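BH0493 protein (Bacillus halodurans C-125, PDB 2QEE) binds zinc and is probably a metal-dependent enzyme of the amidohydrolase superfamily, with its physiological reaction not established. Local coordinates at residues 14-19 with 374-379; 175-180 with 222-227; 261-266 with 274-279. All coordinates share one frame; numbering follows the deposited sequence. Where two conformers were deposited one is given.

Contact 1: 14-19 with 374-379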
# COMPACT_ATOMS: atom_id res chain seq x y z
N LYS C 14 -5.68 -26.18 -15.83
CA LYS C 14 -5.87 -27.12 -14.77
C LYS C 14 -6.14 -26.42 -13.43
O LYS C 14 -6.97 -26.88 -12.58
CB LYS C 14 -4.68 -28.08 -14.72
CG LYS C 14 -4.79 -29.02 -15.95
CD LYS C 14 -4.07 -30.34 -15.79
CE LYS C 14 -4.19 -31.24 -17.07
NZ LYS C 14 -5.38 -30.97 -17.88
N VAL C 15 -5.44 -25.30 -13.23
CA VAL C 15 -5.68 -24.52 -12.00
C VAL C 15 -7.08 -23.96 -12.02
O VAL C 15 -7.79 -24.06 -11.01
CB VAL C 15 -4.62 -23.38 -11.74
CG1 VAL C 15 -5.06 -22.48 -10.52
CG2 VAL C 15 -3.23 -24.01 -11.46
N LYS C 16 -7.46 -23.31 -13.13
CA LYS C 16 -8.81 -22.75 -13.24
C LYS C 16 -9.88 -23.84 -13.02
O LYS C 16 -10.86 -23.62 -12.28
CB LYS C 16 -9.00 -22.07 -14.58
CG LYS C 16 -8.27 -20.79 -14.66
CD LYS C 16 -8.26 -20.31 -16.11
CE LYS C 16 -7.20 -19.23 -16.26
NZ LYS C 16 -7.17 -18.52 -17.58
N ASN C 17 -9.70 -25.01 -13.63
CA ASN C 17 -10.65 -26.08 -13.39
C ASN C 17 -10.69 -26.53 -11.93
O ASN C 17 -11.80 -26.73 -11.39
CB ASN C 17 -10.34 -27.30 -14.29
CG ASN C 17 -10.58 -27.03 -15.76
OD1 ASN C 17 -10.06 -27.78 -16.61
ND2 ASN C 17 -11.41 -26.04 -16.09
N ALA C 18 -9.54 -26.75 -11.30
CA ALA C 18 -9.48 -27.16 -9.91
C ALA C 18 -10.21 -26.12 -9.00
O ALA C 18 -11.04 -26.49 -8.12
CB ALA C 18 -8.06 -27.31 -9.49
N VAL C 19 -9.93 -24.83 -9.24
CA VAL C 19 -10.52 -23.74 -8.42
C VAL C 19 -12.03 -23.70 -8.61
O VAL C 19 -12.80 -23.69 -7.63
CB VAL C 19 -9.87 -22.40 -8.80
CG1 VAL C 19 -10.62 -21.27 -8.13
CG2 VAL C 19 -8.46 -22.35 -8.18
N ILE C 374 -9.41 -14.29 -9.44
CA ILE C 374 -8.21 -13.67 -8.89
C ILE C 374 -7.31 -14.69 -8.21
O ILE C 374 -6.09 -14.74 -8.44
CB ILE C 374 -8.53 -12.48 -7.94
CG1 ILE C 374 -9.31 -11.42 -8.70
CG2 ILE C 374 -7.20 -11.94 -7.35
CD1 ILE C 374 -9.86 -10.30 -7.77
N ILE C 375 -7.89 -15.48 -7.32
CA ILE C 375 -7.10 -16.51 -6.63
C ILE C 375 -6.46 -17.51 -7.63
O ILE C 375 -5.26 -17.88 -7.47
CB ILE C 375 -7.99 -17.23 -5.59
CG1 ILE C 375 -8.40 -16.22 -4.48
CG2 ILE C 375 -7.21 -18.42 -4.98
CD1 ILE C 375 -9.49 -16.88 -3.60
N ALA C 376 -7.19 -17.88 -8.68
CA ALA C 376 -6.65 -18.75 -9.74
C ALA C 376 -5.41 -18.08 -10.42
O ALA C 376 -4.37 -18.76 -10.59
CB ALA C 376 -7.71 -19.10 -10.76
N GLU C 377 -5.50 -16.79 -10.70
CA GLU C 377 -4.38 -16.06 -11.34
C GLU C 377 -3.16 -16.11 -10.42
O GLU C 377 -2.01 -16.33 -10.88
CB GLU C 377 -4.76 -14.62 -11.60
CG GLU C 377 -5.85 -14.42 -12.66
CD GLU C 377 -6.45 -12.99 -12.63
OE1 GLU C 377 -7.34 -12.68 -13.46
OE2 GLU C 377 -6.07 -12.15 -11.75
N VAL C 378 -3.37 -15.88 -9.12
CA VAL C 378 -2.24 -15.91 -8.19
C VAL C 378 -1.60 -17.29 -8.14
O VAL C 378 -0.37 -17.47 -8.28
CB VAL C 378 -2.70 -15.45 -6.77
CG1 VAL C 378 -1.56 -15.60 -5.79
CG2 VAL C 378 -3.23 -13.97 -6.86
N LEU C 379 -2.45 -18.32 -8.03
CA LEU C 379 -1.91 -19.71 -8.02
C LEU C 379 -1.11 -20.07 -9.29
O LEU C 379 -0.04 -20.66 -9.22
CB LEU C 379 -3.09 -20.70 -7.84
CG LEU C 379 -3.64 -20.77 -6.40
CD1 LEU C 379 -4.95 -21.58 -6.51
CD2 LEU C 379 -2.61 -21.47 -5.47

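Contact 2: 175-180 with 222-227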
# COMPACT_ATOMS: atom_id res chain seq x y z
N PRO C 175 -22.76 -7.27 20.94
CA PRO C 175 -23.53 -6.54 21.98
C PRO C 175 -23.00 -6.81 23.36
O PRO C 175 -22.98 -5.88 24.21
CB PRO C 175 -24.95 -7.11 21.80
CG PRO C 175 -25.01 -7.51 20.30
CD PRO C 175 -23.63 -8.17 20.16
N LEU C 176 -22.57 -8.04 23.61
CA LEU C 176 -21.94 -8.38 24.87
C LEU C 176 -20.58 -7.75 25.11
O LEU C 176 -20.32 -7.20 26.17
CB LEU C 176 -21.85 -9.89 25.05
CG LEU C 176 -21.11 -10.39 26.29
CD1 LEU C 176 -22.07 -10.17 27.51
CD2 LEU C 176 -20.77 -11.90 26.19
N LEU C 177 -19.68 -7.85 24.14
CA LEU C 177 -18.35 -7.30 24.36
C LEU C 177 -18.28 -5.78 24.24
O LEU C 177 -17.52 -5.18 24.97
CB LEU C 177 -17.33 -7.94 23.38
CG LEU C 177 -16.78 -9.32 23.74
CD1 LEU C 177 -17.86 -10.21 24.21
CD2 LEU C 177 -16.11 -9.96 22.53
N ASN C 178 -19.03 -5.21 23.29
CA ASN C 178 -18.90 -3.80 22.89
C ASN C 178 -19.93 -2.91 23.56
O ASN C 178 -19.74 -1.70 23.61
CB ASN C 178 -19.06 -3.64 21.38
CG ASN C 178 -17.92 -4.30 20.61
OD1 ASN C 178 -16.90 -4.63 21.21
ND2 ASN C 178 -18.15 -4.56 19.31
N GLU C 179 -21.03 -3.50 24.02
CA GLU C 179 -22.14 -2.70 24.60
C GLU C 179 -22.60 -3.25 25.95
O GLU C 179 -23.83 -3.24 26.25
CB GLU C 179 -23.29 -2.65 23.61
CG GLU C 179 -22.96 -1.84 22.38
CD GLU C 179 -24.02 -1.97 21.35
OE1 GLU C 179 -24.73 -0.95 21.12
OE2 GLU C 179 -24.17 -3.07 20.78
N TYR C 180 -21.64 -3.71 26.76
CA TYR C 180 -21.99 -4.43 28.00
C TYR C 180 -22.84 -3.55 28.94
O TYR C 180 -23.71 -4.08 29.65
CB TYR C 180 -20.77 -4.91 28.74
CG TYR C 180 -21.08 -5.77 29.95
CD1 TYR C 180 -21.63 -7.05 29.80
CD2 TYR C 180 -20.85 -5.29 31.24
CE1 TYR C 180 -21.91 -7.83 30.87
CE2 TYR C 180 -21.11 -6.10 32.35
CZ TYR C 180 -21.68 -7.35 32.16
OH TYR C 180 -21.93 -8.17 33.22
N MET C 222 -16.62 -18.20 17.97
CA MET C 222 -17.26 -17.00 18.53
C MET C 222 -16.61 -15.77 17.87
O MET C 222 -15.39 -15.76 17.68
CB MET C 222 -16.98 -16.94 20.03
CG MET C 222 -17.73 -18.09 20.79
SD MET C 222 -17.45 -18.00 22.60
CE MET C 222 -15.84 -18.79 22.77
N ALA C 223 -17.39 -14.75 17.56
CA ALA C 223 -16.84 -13.65 16.76
C ALA C 223 -17.20 -12.30 17.35
O ALA C 223 -18.28 -12.14 17.98
CB ALA C 223 -17.39 -13.72 15.38
N VAL C 224 -16.39 -11.30 17.00
CA VAL C 224 -16.71 -9.89 17.35
C VAL C 224 -16.05 -9.00 16.30
O VAL C 224 -15.04 -9.42 15.71
CB VAL C 224 -16.22 -9.56 18.76
CG1 VAL C 224 -14.65 -9.61 18.89
CG2 VAL C 224 -16.76 -8.18 19.21
N SER C 225 -16.69 -7.86 16.04
CA SER C 225 -16.08 -6.80 15.24
C SER C 225 -15.64 -5.68 16.16
O SER C 225 -16.34 -5.35 17.17
CB SER C 225 -17.00 -6.27 14.14
OG SER C 225 -18.12 -5.58 14.67
N LEU C 226 -14.50 -5.09 15.83
CA LEU C 226 -13.77 -4.26 16.78
C LEU C 226 -13.23 -3.01 16.09
O LEU C 226 -12.98 -3.02 14.87
CB LEU C 226 -12.62 -5.05 17.36
CG LEU C 226 -12.96 -6.32 18.12
CD1 LEU C 226 -11.64 -7.03 18.29
CD2 LEU C 226 -13.54 -5.88 19.51
N PRO C 227 -13.15 -1.90 16.82
CA PRO C 227 -12.78 -0.58 16.27
C PRO C 227 -11.30 -0.47 16.01
O PRO C 227 -10.53 -1.27 16.53
CB PRO C 227 -13.19 0.40 17.42
CG PRO C 227 -13.02 -0.39 18.65
CD PRO C 227 -13.53 -1.80 18.26

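Contact 3: 261-266 with 274-279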
# COMPACT_ATOMS: atom_id res chain seq x y z
N ILE C 261 -11.30 -6.63 12.77
CA ILE C 261 -10.83 -5.44 13.43
C ILE C 261 -10.74 -4.28 12.41
O ILE C 261 -10.21 -4.46 11.32
CB ILE C 261 -9.44 -5.69 14.03
CG1 ILE C 261 -9.51 -6.75 15.16
CG2 ILE C 261 -8.85 -4.35 14.57
CD1 ILE C 261 -8.13 -7.40 15.51
N GLY C 262 -11.22 -3.09 12.79
CA GLY C 262 -10.92 -1.88 11.99
C GLY C 262 -12.14 -1.08 11.57
O GLY C 262 -11.99 -0.03 10.92
N VAL C 263 -13.33 -1.49 12.02
CA VAL C 263 -14.57 -0.81 11.60
C VAL C 263 -14.86 0.33 12.59
O VAL C 263 -14.84 0.12 13.81
CB VAL C 263 -15.79 -1.79 11.49
CG1 VAL C 263 -16.10 -2.50 12.82
CG2 VAL C 263 -16.98 -1.04 10.97
N LYS C 264 -15.03 1.51 12.04
CA LYS C 264 -15.44 2.68 12.84
C LYS C 264 -16.96 2.88 12.61
O LYS C 264 -17.42 3.31 11.55
CB LYS C 264 -14.61 3.91 12.42
CG LYS C 264 -15.03 5.19 13.19
CD LYS C 264 -13.95 6.30 13.03
CE LYS C 264 -14.22 7.43 14.02
NZ LYS C 264 -13.47 8.68 13.68
N LYS C 265 -17.78 2.55 13.62
CA LYS C 265 -19.23 2.53 13.42
C LYS C 265 -19.92 3.88 13.28
O LYS C 265 -19.57 4.84 13.97
CB LYS C 265 -19.94 1.77 14.56
CG LYS C 265 -19.48 0.33 14.81
CD LYS C 265 -19.90 -0.64 13.74
CE LYS C 265 -21.38 -0.92 13.75
NZ LYS C 265 -21.81 -1.72 12.53
N ARG C 266 -20.91 3.93 12.40
CA ARG C 266 -21.85 5.06 12.36
C ARG C 266 -21.18 6.44 12.24
O ARG C 266 -21.54 7.40 12.98
CB ARG C 266 -22.75 5.02 13.61
CG ARG C 266 -23.61 3.76 13.69
CD ARG C 266 -24.35 3.73 15.06
NE ARG C 266 -23.41 3.65 16.18
CZ ARG C 266 -22.93 2.51 16.69
NH1 ARG C 266 -23.30 1.33 16.19
NH2 ARG C 266 -22.07 2.56 17.69
N ALA C 274 -24.84 1.35 5.79
CA ALA C 274 -23.89 2.02 4.86
C ALA C 274 -23.08 3.16 5.53
O ALA C 274 -22.37 3.92 4.84
CB ALA C 274 -24.67 2.58 3.64
N GLY C 275 -23.23 3.36 6.84
CA GLY C 275 -22.57 4.53 7.47
C GLY C 275 -21.28 4.24 8.25
O GLY C 275 -20.81 5.09 9.01
N ASP C 276 -20.72 3.04 8.05
CA ASP C 276 -19.53 2.63 8.84
C ASP C 276 -18.26 2.92 8.05
O ASP C 276 -18.26 2.82 6.82
CB ASP C 276 -19.60 1.14 9.14
CG ASP C 276 -20.75 0.77 10.11
OD1 ASP C 276 -21.32 1.65 10.80
OD2 ASP C 276 -21.01 -0.44 10.22
N PHE C 277 -17.19 3.30 8.76
CA PHE C 277 -15.95 3.72 8.16
C PHE C 277 -14.84 2.76 8.63
O PHE C 277 -15.13 1.66 9.21
CB PHE C 277 -15.75 5.22 8.54
CG PHE C 277 -14.53 5.92 7.89
CD1 PHE C 277 -14.15 5.73 6.56
CD2 PHE C 277 -13.79 6.83 8.66
CE1 PHE C 277 -13.04 6.46 6.00
CE2 PHE C 277 -12.70 7.56 8.09
CZ PHE C 277 -12.31 7.31 6.78
N VAL C 278 -13.61 3.13 8.32
CA VAL C 278 -12.44 2.29 8.58
C VAL C 278 -11.30 3.08 9.24
O VAL C 278 -11.15 4.30 9.00
CB VAL C 278 -11.97 1.71 7.20
CG1 VAL C 278 -11.53 2.83 6.23
CG2 VAL C 278 -10.81 0.65 7.41
N GLY C 279 -10.46 2.40 10.03
CA GLY C 279 -9.22 3.03 10.54
C GLY C 279 -8.18 1.93 10.67
O GLY C 279 -8.55 0.76 10.90
O HOH W 1 -23.90 0.73 11.21

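Contact 1: 14-19 with 374-379
Val15 and Val19, one helical turn apart, press their methyl groups against Ala376 and Leu379 of the facing helix, and nearly all of this contact is apolar. Val15 does most of its touching with CG1, which lies 3.8 Å from Leu379 CB. That methyl stands anti to the backbone N (chi1 172°), a setting that turns it toward helix 363-388. Val19 uses its other branch: CG2, anti to the carbonyl carbon, meets Leu379 CD1 at 4.0 Å. Of the leucine, CB meets Val15 alone, while CD1 touches Val19 CG2 and also reaches Val15 CG1; both valine side chains cross it obliquely. Ala376 CB lies near both valines, 4.2 Å from Val19 CG2 and 4.3 Å from Val15 CG1. Lys16 offers only the start of its chain, CG lying 4.3 Å from Ala376 CB at the exposed margin.

The arrangement is a helix pair, residues 14-19 of the N-terminal helix 8-21 running against residues 374-379 of the long helix 363-388. The two short axes come within 9.3 Å, with their N-to-C directions 140° apart. Ala376 marks the tightest spot, its CA 5.7 Å from that of Lys16; a side chain of a single carbon leaves little to hold the backbones apart.

A polar atom enters at one point, where Val15 CG1 rests against the carbonyl of Ala376, 3.8 Å from its O. Helix 395-414 covers Val15 and Ala18 through Ile398, helix 333-347 reaches Leu379 through Met344, and Lys372 NZ hydrogen-bonds to Val19 O.

Contact 2: 175-180 with 222-227
Asn178 reaches from the end of its short helix to the strand and donates ND2 to Ser225 O, 2.9 Å away. Its chi1 of -66° sets CG beside the backbone N, anti to the carbonyl carbon, and chi2 near -15° turns the amide so that Ser225 O lies almost in its plane. The donor stands nearly along the C=O axis of Ser225, at a C=O...N angle of 175°. The amide's other end, OD1, lies 4.0 Å from Leu226 CD2 and accepts a hydrogen bond from Arg238 NH2, so both ends of the group are held. An alanine here would probably leave Ser225 O without this donor and Arg238 NH2 without this acceptor, weakening the tie between helix and strand.

Helix 174-178 directly follows strand 171-172, which runs parallel to strand 222-226 in the same sheet; the contact thus lies within a beta-alpha-beta crossover, consistent with the barrel of the amidohydrolase superfamily.

Beside the polar bond, Leu177 packs CD2 over the isopropyl group of Val224, 3.8 Å from Val224 CB and at similar range from both methyls. Val224 CG2, anti to the backbone N, also comes within 3.9 Å of Asn178 ND2. The CB of Ser225 points away from the helix, its side chain about 7 Å from the bound zinc ion.

Contact 3: 261-266 with 274-279
Asp276 is gripped through both carboxylate oxygens by the two residues just past the end of strand 257-264. Lys265 NZ forms a salt bridge to Asp276 OD2, 2.8 Å away, approaching on the syn side, while the backbone N of Arg266 donates to Asp276 OD1 on the anti side, also at 2.8 Å. A water donates a further hydrogen bond to Asp276 OD1. Lys265 reaches the acid by folding back: its CB points away, and bends at chi2 and chi3 (both -71°) return the chain so that CD and CE come within 3.7 and 3.6 Å of Asp276 OD2.

What positions these groups is a long-looped antiparallel beta hairpin. Lys264 and Phe277 form its hydrogen-bonded pair, with Phe277 N to Lys264 O at 2.8 Å and almost straight (178°), and Lys264 N to Phe277 O at 2.8 Å from above the carbonyl plane. Val263 and Val278 make the neighbouring non-hydrogen-bonded pair. Further on, Gly279 N donates to Gly262 O at 3.0 Å; the positive phi of Gly262 would jam a CB against the preceding carbonyl.

Lys264 NZ leaves the hairpin for a salt bridge with Glu287 of the second subunit, whose Val313 packs on Phe277 and Val278. Within the chain, strand 257-264 is flanked by parallel strands 222-226 and 298-302, Trp328 touches Val263 and Asp276, and helix 51-58 packs against Ala274.

In the fold
From the N terminus, helix 8-21 supplies the first half of contact 1, which closes only when the chain arrives at helix 363-388; contacts 2 and 3 both fall within that long loop. Contact 2 closes first, when strand 222-226 returns to the helix at 175-178. Contact 3 then opens and closes in series, with the hairpin of 261-266 and 274-279. These two touch, their strands being neighbours in one sheet: Leu226 O lies 2.7 Å from Gly262 N, a probable hydrogen bond. Contact 1 stands apart, its centre about 36 Å from that of contact 2, on the opposite side of the chain's centre, tying the N-terminal helix to the long helix that precedes the last one.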